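Non-reducing end alpha-L-arabinofuranosidase BoGH43B (PDB 5JOZ) removes terminal non-reducing alpha-L-arabinofuranosyl residues from xyloglucan side branches, converting their S units to X units during polysaccharide breakdown. Local coordinates at residues A[15-19]-A[251-255]; A[10-14]-A[363-367]; A[221-225]-A[288-292]; A[137-141]-A[177-181]. All coordinates share one frame; numbering follows the deposited sequence.

Contact 1. Residues A[15-19]-A[251-255]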
loop_
_atom_site.group_PDB
_atom_site.type_symbol
_atom_site.label_atom_id
_atom_site.label_comp_id
_atom_site.label_asym_id
_atom_site.label_seq_id
_atom_site.Cartn_x
_atom_site.Cartn_y
_atom_site.Cartn_z
ATOM N N PRO A 15 -1.465 -3.136 -2.086
ATOM C CA PRO A 15 -1.230 -4.447 -2.666
ATOM C C PRO A 15 -1.190 -5.597 -1.655
ATOM O O PRO A 15 -1.091 -5.378 -0.444
ATOM C CB PRO A 15 0.158 -4.288 -3.322
ATOM C CG PRO A 15 0.715 -2.978 -2.841
ATOM C CD PRO A 15 -0.193 -2.470 -1.768
ATOM N N ASP A 16 -1.249 -6.817 -2.188
ATOM C CA ASP A 16 -0.992 -8.059 -1.436
ATOM C C ASP A 16 -1.958 -8.221 -0.258
ATOM O O ASP A 16 -1.520 -8.442 0.880
ATOM C CB ASP A 16 0.465 -8.098 -0.946
ATOM C CG ASP A 16 1.472 -8.015 -2.075
ATOM O OD1 ASP A 16 1.350 -8.792 -3.038
ATOM O OD2 ASP A 16 2.419 -7.202 -1.982
ATOM N N PRO A 17 -3.276 -8.092 -0.522
ATOM C CA PRO A 17 -4.226 -8.071 0.579
ATOM C C PRO A 17 -4.270 -9.397 1.313
ATOM O O PRO A 17 -4.314 -10.445 0.651
ATOM C CB PRO A 17 -5.567 -7.793 -0.119
ATOM C CG PRO A 17 -5.400 -8.339 -1.489
ATOM C CD PRO A 17 -3.964 -8.048 -1.826
ATOM N N SER A 18 -4.249 -9.355 2.649
ATOM C CA SER A 18 -4.516 -10.545 3.463
ATOM C C SER A 18 -5.636 -10.268 4.457
ATOM O O SER A 18 -5.624 -9.241 5.130
ATOM C CB SER A 18 -3.263 -11.000 4.186
ATOM O OG SER A 18 -3.529 -12.153 4.945
ATOM N N ILE A 19 -6.581 -11.203 4.563
ATOM C CA ILE A 19 -7.822 -11.003 5.333
ATOM C C ILE A 19 -8.015 -12.055 6.419
ATOM O O ILE A 19 -7.553 -13.172 6.278
ATOM C CB ILE A 19 -9.060 -11.035 4.400
ATOM C CG1 ILE A 19 -10.299 -10.481 5.107
ATOM C CG2 ILE A 19 -9.344 -12.442 3.866
ATOM C CD1 ILE A 19 -11.339 -9.962 4.140
ATOM N N ALA A 251 -13.093 -13.992 -1.807
ATOM C CA ALA A 251 -11.667 -13.815 -1.998
ATOM C C ALA A 251 -11.359 -12.330 -2.069
ATOM O O ALA A 251 -12.097 -11.568 -2.692
ATOM C CB ALA A 251 -11.222 -14.496 -3.278
ATOM N N VAL A 252 -10.279 -11.915 -1.417
ATOM C CA VAL A 252 -9.671 -10.630 -1.740
ATOM C C VAL A 252 -8.421 -10.933 -2.550
ATOM O O VAL A 252 -7.838 -12.001 -2.409
ATOM C CB VAL A 252 -9.377 -9.751 -0.509
ATOM C CG1 VAL A 252 -10.685 -9.380 0.170
ATOM C CG2 VAL A 252 -8.402 -10.441 0.463
ATOM N N CYS A 253 -8.062 -10.008 -3.430
ATOM C CA CYS A 253 -6.878 -10.128 -4.279
ATOM C C CYS A 253 -6.473 -8.736 -4.745
ATOM O O CYS A 253 -7.222 -7.762 -4.545
ATOM C CB CYS A 253 -7.179 -10.988 -5.498
ATOM S SG CYS A 253 -8.221 -10.138 -6.713
ATOM N N LEU A 254 -5.301 -8.656 -5.369
ATOM C CA LEU A 254 -4.793 -7.409 -5.904
ATOM C C LEU A 254 -5.042 -7.346 -7.392
ATOM O O LEU A 254 -5.258 -8.361 -8.035
ATOM C CB LEU A 254 -3.290 -7.241 -5.623
ATOM C CG LEU A 254 -2.222 -8.108 -6.314
ATOM C CD1 LEU A 254 -2.056 -7.845 -7.809
ATOM C CD2 LEU A 254 -0.896 -7.928 -5.596
ATOM N N GLY A 255 -4.986 -6.138 -7.929
ATOM C CA GLY A 255 -5.061 -5.911 -9.368
ATOM C C GLY A 255 -4.674 -4.484 -9.702
ATOM O O GLY A 255 -4.378 -3.676 -8.805
#

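Contact 2. Residues A[10-14]-A[363-367]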
loop_
_atom_site.group_PDB
_atom_site.type_symbol
_atom_site.label_atom_id
_atom_site.label_comp_id
_atom_site.label_asym_id
_atom_site.label_seq_id
_atom_site.Cartn_x
_atom_site.Cartn_y
_atom_site.Cartn_z
ATOM N N ILE A 10 -10.754 -1.307 -1.990
ATOM C CA ILE A 10 -9.816 -0.365 -1.387
ATOM C C ILE A 10 -8.886 0.134 -2.480
ATOM O O ILE A 10 -8.180 -0.653 -3.110
ATOM C CB ILE A 10 -8.998 -0.983 -0.222
ATOM C CG1 ILE A 10 -9.869 -1.921 0.638
ATOM C CG2 ILE A 10 -8.410 0.135 0.627
ATOM C CD1 ILE A 10 -9.134 -2.612 1.773
ATOM N N THR A 11 -8.885 1.449 -2.682
ATOM C CA THR A 11 -8.196 2.089 -3.807
ATOM C C THR A 11 -6.888 2.701 -3.371
ATOM O O THR A 11 -6.610 2.769 -2.185
ATOM C CB THR A 11 -9.081 3.193 -4.425
ATOM O OG1 THR A 11 -9.464 4.115 -3.413
ATOM C CG2 THR A 11 -10.325 2.592 -5.020
ATOM N N GLY A 12 -6.088 3.157 -4.334
ATOM C CA GLY A 12 -4.737 3.658 -4.049
ATOM C C GLY A 12 -3.832 2.484 -3.712
ATOM O O GLY A 12 -4.278 1.330 -3.702
ATOM N N MET A 13 -2.563 2.769 -3.436
ATOM C CA MET A 13 -1.579 1.711 -3.286
ATOM C C MET A 13 -1.911 0.872 -2.068
ATOM O O MET A 13 -1.740 1.316 -0.938
ATOM C CB MET A 13 -0.162 2.266 -3.197
ATOM C CG MET A 13 0.902 1.178 -3.332
ATOM S SD MET A 13 2.375 1.461 -2.357
ATOM C CE MET A 13 1.709 1.583 -0.700
ATOM N N ASN A 14 -2.400 -0.341 -2.340
ATOM C CA ASN A 14 -2.885 -1.282 -1.332
ATOM C C ASN A 14 -2.711 -2.732 -1.839
ATOM O O ASN A 14 -3.676 -3.479 -2.005
ATOM C CB ASN A 14 -4.350 -0.976 -0.992
ATOM C CG ASN A 14 -4.493 0.022 0.152
ATOM O OD1 ASN A 14 -4.034 -0.235 1.262
ATOM N ND2 ASN A 14 -5.132 1.161 -0.113
ATOM N N ARG A 363 0.017 10.931 1.365
ATOM C CA ARG A 363 -0.972 9.893 1.337
ATOM C C ARG A 363 -1.187 9.356 -0.058
ATOM O O ARG A 363 -0.946 10.046 -1.053
ATOM C CB ARG A 363 -2.270 10.388 1.967
ATOM C CG ARG A 363 -3.115 11.308 1.112
ATOM C CD ARG A 363 -4.539 11.335 1.629
ATOM N NE ARG A 363 -4.729 12.314 2.682
ATOM C CZ ARG A 363 -5.869 12.502 3.331
ATOM N NH1 ARG A 363 -6.942 11.767 3.060
ATOM N NH2 ARG A 363 -5.934 13.433 4.270
ATOM N N ARG A 364 -1.670 8.118 -0.095
ATOM C CA ARG A 364 -1.946 7.397 -1.323
ATOM C C ARG A 364 -2.924 8.160 -2.222
ATOM O O ARG A 364 -3.955 8.641 -1.747
ATOM C CB ARG A 364 -2.569 6.041 -0.992
ATOM C CG ARG A 364 -1.651 5.050 -0.291
ATOM C CD ARG A 364 -2.463 4.045 0.501
ATOM N NE ARG A 364 -1.628 3.056 1.194
ATOM C CZ ARG A 364 -0.896 3.275 2.293
ATOM N NH1 ARG A 364 -0.850 4.477 2.880
ATOM N NH2 ARG A 364 -0.189 2.266 2.820
ATOM N N GLN A 365 -2.597 8.286 -3.506
ATOM C CA GLN A 365 -3.581 8.771 -4.477
ATOM C C GLN A 365 -4.642 7.682 -4.703
ATOM O O GLN A 365 -4.425 6.716 -5.427
ATOM C CB GLN A 365 -2.935 9.186 -5.788
ATOM C CG GLN A 365 -3.893 9.992 -6.659
ATOM C CD GLN A 365 -3.347 10.270 -8.033
ATOM O OE1 GLN A 365 -2.136 10.326 -8.222
ATOM N NE2 GLN A 365 -4.241 10.455 -9.008
ATOM N N ALA A 366 -5.782 7.865 -4.056
ATOM C CA ALA A 366 -6.856 6.887 -4.005
ATOM C C ALA A 366 -7.899 7.050 -5.118
ATOM O O ALA A 366 -8.903 6.321 -5.124
ATOM C CB ALA A 366 -7.539 6.981 -2.641
ATOM N N ALA A 367 -7.692 8.003 -6.029
ATOM C CA ALA A 367 -8.592 8.187 -7.168
ATOM C C ALA A 367 -7.869 8.762 -8.384
ATOM O O ALA A 367 -6.896 9.508 -8.260
ATOM C CB ALA A 367 -9.758 9.080 -6.770
HETATM O O HOH W 1 -0.648 -0.330 1.650
#

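Contact 3. Residues A[221-225]-A[288-292]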
loop_
_atom_site.group_PDB
_atom_site.type_symbol
_atom_site.label_atom_id
_atom_site.label_comp_id
_atom_site.label_asym_id
_atom_site.label_seq_id
_atom_site.Cartn_x
_atom_site.Cartn_y
_atom_site.Cartn_z
ATOM N N PRO A 221 -7.396 -21.503 -13.776
ATOM C CA PRO A 221 -7.087 -20.783 -12.551
ATOM C C PRO A 221 -8.314 -20.441 -11.699
ATOM O O PRO A 221 -9.456 -20.473 -12.180
ATOM C CB PRO A 221 -6.467 -19.494 -13.083
ATOM C CG PRO A 221 -7.193 -19.242 -14.352
ATOM C CD PRO A 221 -7.624 -20.574 -14.898
ATOM N N VAL A 222 -8.056 -20.077 -10.446
ATOM C CA VAL A 222 -9.104 -19.699 -9.508
ATOM C C VAL A 222 -9.653 -18.313 -9.870
ATOM O O VAL A 222 -10.872 -18.096 -9.908
ATOM C CB VAL A 222 -8.577 -19.731 -8.059
ATOM C CG1 VAL A 222 -9.594 -19.137 -7.090
ATOM C CG2 VAL A 222 -8.216 -21.170 -7.672
ATOM N N LEU A 223 -8.745 -17.379 -10.108
ATOM C CA LEU A 223 -9.124 -16.053 -10.592
ATOM C C LEU A 223 -8.009 -15.485 -11.458
ATOM O O LEU A 223 -6.835 -15.686 -11.167
ATOM C CB LEU A 223 -9.520 -15.099 -9.448
ATOM C CG LEU A 223 -8.581 -15.013 -8.248
ATOM C CD1 LEU A 223 -7.496 -13.962 -8.413
ATOM C CD2 LEU A 223 -9.391 -14.694 -7.005
ATOM N N SER A 224 -8.414 -14.858 -12.561
ATOM C CA SER A 224 -7.518 -14.161 -13.476
ATOM C C SER A 224 -8.311 -13.381 -14.514
ATOM O O SER A 224 -9.364 -13.834 -14.941
ATOM C CB SER A 224 -6.621 -15.134 -14.232
ATOM O OG SER A 224 -5.749 -14.403 -15.080
ATOM N N ASN A 225 -7.783 -12.218 -14.907
ATOM C CA ASN A 225 -8.295 -11.426 -16.050
ATOM C C ASN A 225 -7.392 -11.517 -17.299
ATOM O O ASN A 225 -7.547 -10.751 -18.250
ATOM C CB ASN A 225 -8.522 -9.970 -15.617
ATOM C CG ASN A 225 -9.687 -9.837 -14.674
ATOM O OD1 ASN A 225 -10.034 -10.792 -13.987
ATOM N ND2 ASN A 225 -10.307 -8.659 -14.635
ATOM N N ASP A 288 -15.481 -18.248 -15.420
ATOM C CA ASP A 288 -14.235 -18.034 -16.179
ATOM C C ASP A 288 -13.054 -17.497 -15.346
ATOM O O ASP A 288 -11.957 -17.295 -15.882
ATOM C CB ASP A 288 -14.520 -17.116 -17.390
ATOM C CG ASP A 288 -15.325 -15.848 -17.021
ATOM O OD1 ASP A 288 -15.458 -15.515 -15.812
ATOM O OD2 ASP A 288 -15.835 -15.180 -17.952
ATOM N N GLY A 289 -13.269 -17.273 -14.050
ATOM C CA GLY A 289 -12.226 -16.752 -13.169
ATOM C C GLY A 289 -12.024 -15.248 -13.219
ATOM O O GLY A 289 -11.096 -14.753 -12.588
ATOM N N VAL A 290 -12.886 -14.518 -13.931
ATOM C CA VAL A 290 -12.683 -13.088 -14.179
ATOM C C VAL A 290 -13.289 -12.257 -13.060
ATOM O O VAL A 290 -14.480 -12.376 -12.755
ATOM C CB VAL A 290 -13.286 -12.647 -15.540
ATOM C CG1 VAL A 290 -13.148 -11.133 -15.747
ATOM C CG2 VAL A 290 -12.607 -13.401 -16.679
ATOM N N VAL A 291 -12.455 -11.415 -12.453
ATOM C CA VAL A 291 -12.895 -10.503 -11.382
ATOM C C VAL A 291 -13.601 -9.317 -12.058
ATOM O O VAL A 291 -12.998 -8.620 -12.876
ATOM C CB VAL A 291 -11.704 -10.066 -10.486
ATOM C CG1 VAL A 291 -12.090 -8.940 -9.530
ATOM C CG2 VAL A 291 -11.195 -11.269 -9.699
ATOM N N GLN A 292 -14.877 -9.134 -11.715
ATOM C CA GLN A 292 -15.794 -8.217 -12.419
ATOM C C GLN A 292 -15.887 -6.867 -11.709
ATOM O O GLN A 292 -15.492 -6.739 -10.548
ATOM C CB GLN A 292 -17.217 -8.826 -12.509
ATOM C CG GLN A 292 -17.338 -10.185 -13.210
ATOM C CD GLN A 292 -16.981 -10.179 -14.703
ATOM O OE1 GLN A 292 -16.507 -11.183 -15.236
ATOM N NE2 GLN A 292 -17.210 -9.057 -15.379
#

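Contact 4. Residues A[137-141]-A[177-181]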
loop_
_atom_site.group_PDB
_atom_site.type_symbol
_atom_site.label_atom_id
_atom_site.label_comp_id
_atom_site.label_asym_id
_atom_site.label_seq_id
_atom_site.Cartn_x
_atom_site.Cartn_y
_atom_site.Cartn_z
ATOM N N TYR A 137 0.980 -23.412 11.202
ATOM C CA TYR A 137 1.701 -23.750 9.970
ATOM C C TYR A 137 2.344 -22.514 9.345
ATOM O O TYR A 137 1.771 -21.434 9.384
ATOM C CB TYR A 137 0.778 -24.427 8.945
ATOM C CG TYR A 137 0.447 -25.848 9.293
ATOM C CD1 TYR A 137 1.243 -26.893 8.838
ATOM C CD2 TYR A 137 -0.666 -26.157 10.073
ATOM C CE1 TYR A 137 0.951 -28.206 9.169
ATOM C CE2 TYR A 137 -0.972 -27.474 10.396
ATOM C CZ TYR A 137 -0.153 -28.487 9.945
ATOM O OH TYR A 137 -0.438 -29.788 10.251
ATOM N N PHE A 138 3.532 -22.701 8.776
ATOM C CA PHE A 138 4.277 -21.660 8.061
ATOM C C PHE A 138 4.457 -22.219 6.668
ATOM O O PHE A 138 5.033 -23.288 6.516
ATOM C CB PHE A 138 5.643 -21.398 8.724
ATOM C CG PHE A 138 6.545 -20.433 7.967
ATOM C CD1 PHE A 138 7.302 -20.859 6.865
ATOM C CD2 PHE A 138 6.682 -19.109 8.388
ATOM C CE1 PHE A 138 8.141 -19.983 6.183
ATOM C CE2 PHE A 138 7.522 -18.221 7.707
ATOM C CZ PHE A 138 8.254 -18.657 6.602
ATOM N N LEU A 139 3.949 -21.499 5.668
ATOM C CA LEU A 139 4.101 -21.858 4.280
ATOM C C LEU A 139 4.798 -20.686 3.581
ATOM O O LEU A 139 4.427 -19.526 3.787
ATOM C CB LEU A 139 2.724 -22.155 3.693
ATOM C CG LEU A 139 2.600 -22.503 2.207
ATOM C CD1 LEU A 139 3.270 -23.825 1.877
ATOM C CD2 LEU A 139 1.136 -22.542 1.803
ATOM N N SER A 140 5.827 -20.981 2.793
ATOM C CA SER A 140 6.466 -19.979 1.961
ATOM C C SER A 140 7.004 -20.609 0.688
ATOM O O SER A 140 7.246 -21.816 0.668
ATOM C CB SER A 140 7.616 -19.326 2.713
ATOM O OG SER A 140 8.759 -20.169 2.718
ATOM N N PRO A 141 7.198 -19.800 -0.376
ATOM C CA PRO A 141 8.000 -20.245 -1.509
ATOM C C PRO A 141 9.472 -20.224 -1.157
ATOM O O PRO A 141 9.852 -19.549 -0.205
ATOM C CB PRO A 141 7.696 -19.213 -2.597
ATOM C CG PRO A 141 7.317 -17.982 -1.863
ATOM C CD PRO A 141 6.674 -18.442 -0.582
ATOM N N GLY A 177 2.911 -15.946 -3.229
ATOM C CA GLY A 177 1.698 -15.799 -2.442
ATOM C C GLY A 177 0.931 -17.029 -2.002
ATOM O O GLY A 177 -0.304 -17.014 -2.058
ATOM N N PRO A 178 1.639 -18.085 -1.530
ATOM C CA PRO A 178 0.922 -19.300 -1.149
ATOM C C PRO A 178 0.211 -19.156 0.184
ATOM O O PRO A 178 0.790 -18.622 1.132
ATOM C CB PRO A 178 2.037 -20.338 -1.042
ATOM C CG PRO A 178 3.213 -19.548 -0.599
ATOM C CD PRO A 178 3.093 -18.248 -1.342
ATOM N N HIS A 179 -1.038 -19.608 0.245
ATOM C CA HIS A 179 -1.766 -19.717 1.507
ATOM C C HIS A 179 -2.204 -21.152 1.702
ATOM O O HIS A 179 -2.468 -21.861 0.733
ATOM C CB HIS A 179 -2.987 -18.801 1.539
ATOM C CG HIS A 179 -2.639 -17.357 1.431
ATOM N ND1 HIS A 179 -1.807 -16.722 2.330
ATOM C CD2 HIS A 179 -2.981 -16.430 0.509
ATOM C CE1 HIS A 179 -1.676 -15.455 1.975
ATOM N NE2 HIS A 179 -2.375 -15.253 0.873
ATOM N N PHE A 180 -2.320 -21.527 2.971
ATOM C CA PHE A 180 -2.607 -22.867 3.397
ATOM C C PHE A 180 -3.994 -22.867 4.042
ATOM O O PHE A 180 -4.246 -22.076 4.944
ATOM C CB PHE A 180 -1.525 -23.284 4.408
ATOM C CG PHE A 180 -1.490 -24.755 4.701
ATOM C CD1 PHE A 180 -1.310 -25.671 3.681
ATOM C CD2 PHE A 180 -1.620 -25.222 6.004
ATOM C CE1 PHE A 180 -1.276 -27.028 3.948
ATOM C CE2 PHE A 180 -1.587 -26.576 6.278
ATOM C CZ PHE A 180 -1.416 -27.482 5.244
ATOM N N TYR A 181 -4.895 -23.729 3.568
ATOM C CA TYR A 181 -6.230 -23.864 4.170
ATOM C C TYR A 181 -6.595 -25.329 4.376
ATOM O O TYR A 181 -6.251 -26.182 3.559
ATOM C CB TYR A 181 -7.309 -23.205 3.306
ATOM C CG TYR A 181 -6.996 -21.803 2.843
ATOM C CD1 TYR A 181 -6.936 -20.750 3.744
ATOM C CD2 TYR A 181 -6.755 -21.535 1.500
ATOM C CE1 TYR A 181 -6.646 -19.461 3.322
ATOM C CE2 TYR A 181 -6.472 -20.255 1.062
ATOM C CZ TYR A 181 -6.419 -19.217 1.977
ATOM O OH TYR A 181 -6.144 -17.946 1.533
#

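Contact 1. Residues A[15-19]-A[251-255]
Pro15 and Asp16 meet Leu254 where the first and last blades of the five-bladed beta-propeller, the fold of family 43 glycoside hydrolases, come together and close the ring. The segments run almost antiparallel, yet they pair through side chains rather than as neighbouring strands of one sheet. Pro15 is the looser partner, its CB 4.4 Å from Leu254 CD2. Asp16, the inferred proton acceptor of the active site, has a left-handed backbone conformation, and its CB points away from 251-255. Its carboxylate nevertheless runs alongside the leucine in the same direction, bringing OD1 to 3.5 Å from Leu254 CD2. Leu254 CG lies between its own backbone N and carbonyl carbon (chi1 70°), which raises CD2 toward the aspartate. The other oxygen, OD2, is hydrogen-bonded to Ser31, while OD1 has a long, weak ion pair with Arg268. Pro17 comes next and spans the middle of the strand: CB touches Val252 CG2 at 3.9 Å, CG rests on the backbone of Cys253, and CD lies 3.9 Å from Leu254 CB. A glycine in place of Pro17 would probably open a gap over the Cys253 peptide and let the backbone beside Asp16 move more freely. Ser18 turns to the other side, where its hydroxyl is hydrogen-bonded to Asp240 of the last blade. At Ile19 the side chain slants across Val252, with CB 4.0 Å from Val252 CG2 and CD1 4.1 Å from Val252 CG1.

Contact 2. Residues A[10-14]-A[363-367]
Arg364 reaches along the loop 10-14 with its chain extended from CG to NE, and presents the edge of its guanidinium to the backbone carbonyl of Met13. NE donates to Met13 O at 2.8 Å; the approach is nearly end-on to the carbonyl, although the bond bends at the hydrogen (137°). A water on the same guanidinium edge accepts from Arg364 NH2 at 2.9 Å. Met13 crosses the arginine side chain at a slant, its bent chain bringing CE to 4.1 Å from Arg364 NH2. Asn14 crosses the arginine at about a right angle, but the amide and guanidinium planes are only 21° apart. Its ND2 donates to Thr11 O at 3.0 Å, bracing the turn, while OD1 is held by Tyr42 and Thr30. At the far end Thr11 OG1 donates to Ala366 O at 2.8 Å, in the carbonyl plane and on a lone pair. Gly12, with positive phi, lies between these two grips; its CA is 3.4 Å from Gln365 O in a CA-H...O contact, leaving little room for a side chain. This polar, partly buried junction joins the catalytic beta-propeller to the C-terminal concanavalin A-like beta-sandwich, the two-domain architecture of beta-xylosidase-like GH43 enzymes.

Contact 3. Residues A[221-225]-A[288-292]
Asn225 and Val291 are joined by a pair of hydrogen bonds in which one side-chain amide takes up both backbone groups of the valine. Val291 N donates to Asn225 OD1 at 2.9 Å, and Asn225 ND2 donates to Val291 O at 3.2 Å with a nearly straight N-H...O angle of 168°. Each donor lies in the plane of the carbonyl it meets, on a lone pair, so the amide mimics the edge of a neighbouring strand. CG stands anti to Asn225's own carbonyl carbon (chi1 -70°), which swings the amide across to 288-292; ND2 is also hydrogen-bonded to Phe233 O. Replacement of Asn225 by leucine would probably leave Val291 N and O without these mates and free the two loops to shift apart. The third bond is purely backbone, from Ser224 N to Gly289 O at 2.7 Å.

Weaker CA-H...O contacts accompany these bonds. Leu223 CA lies 3.1 Å from the same Gly289 O, and Val290 CA is 3.5 Å from Ser224 O. Gly289 has positive phi and sits close against the Leu223 backbone.

Apolar contact is slighter, with Leu223 CB meeting Val291 CG2 at 4.2 Å. Val290 CG1 packs against the Asn225 amide, 3.6 Å from Asn225 OD1, the two side chains crossing at about a right angle. The joined loops follow the outermost strands of the fourth and fifth propeller blades. Two of the three bonds across the contact depend on the buried Asn225 amide, which makes this side chain the main polar link between the loops.

Contact 4. Residues A[137-141]-A[177-181]
Phe180 CE2 sits over one face of the Tyr137 ring, 3.7 Å above its plane and displaced toward the rim. The rings are tilted 49° to each other with centroids 5.0 Å apart, so the phenylalanine leans a corner onto the tyrosine and neither stacks flat nor stands upright on it. Phe180 CG is anti to its backbone N (chi1 -166°), carrying the ring out toward Tyr137. Leu139 CD2 approaches the base of Phe180, lying 3.8 Å from its CB. His179 has its CB turned away from 137-141; Gly177 O lies over one face of its imidazole, and ND1 is hydrogen-bonded to Ser128.

The two strands belong to adjacent blades of the beta-propeller: 135-141 is the second strand of the third blade, and 176-183 the innermost strand of the fourth. They run roughly antiparallel, 154° between directions and 6.6 Å apart at their axes, and meet through apolar side chains. Gly177 N is hydrogen-bonded to Asp126, a residue inferred to tune and orient the proton donor, Glu176, which directly precedes Gly177.

Between the strands Leu139 acts as a wedge. Its CD2 lies 3.7 Å from Pro178 CB and 3.6 Å from the carbonyl carbon of His179, contacting ring and backbone together. Further toward the active-site end, the rings of Pro141 and Pro178 cross at about a right angle, with Pro141 CD 3.6 Å from Pro178 CG.

Overall arrangement
Contacts 1, 3 and 4 knit the catalytic propeller together, whereas contact 2 fastens it to the beta-sandwich. Contacts 1 and 4 are buried, apolar seams between adjacent blades, both close to inferred active-site residues, and their centres lie about 15 Å apart. Contact 3 is also largely buried but reaches the surface at Asp288; its loops bind through backbone and amide hydrogen bonds. It meets contact 1 directly, Leu223 packing its methyls on Ala251 and Cys253. Contact 2 is only partly buried and relies on an arginine and a hydroxyl, each bonded to a backbone carbonyl; its segment 10-14 runs straight into 15-19 of contact 1, so the domain interface and the ring closure are consecutive in the chain.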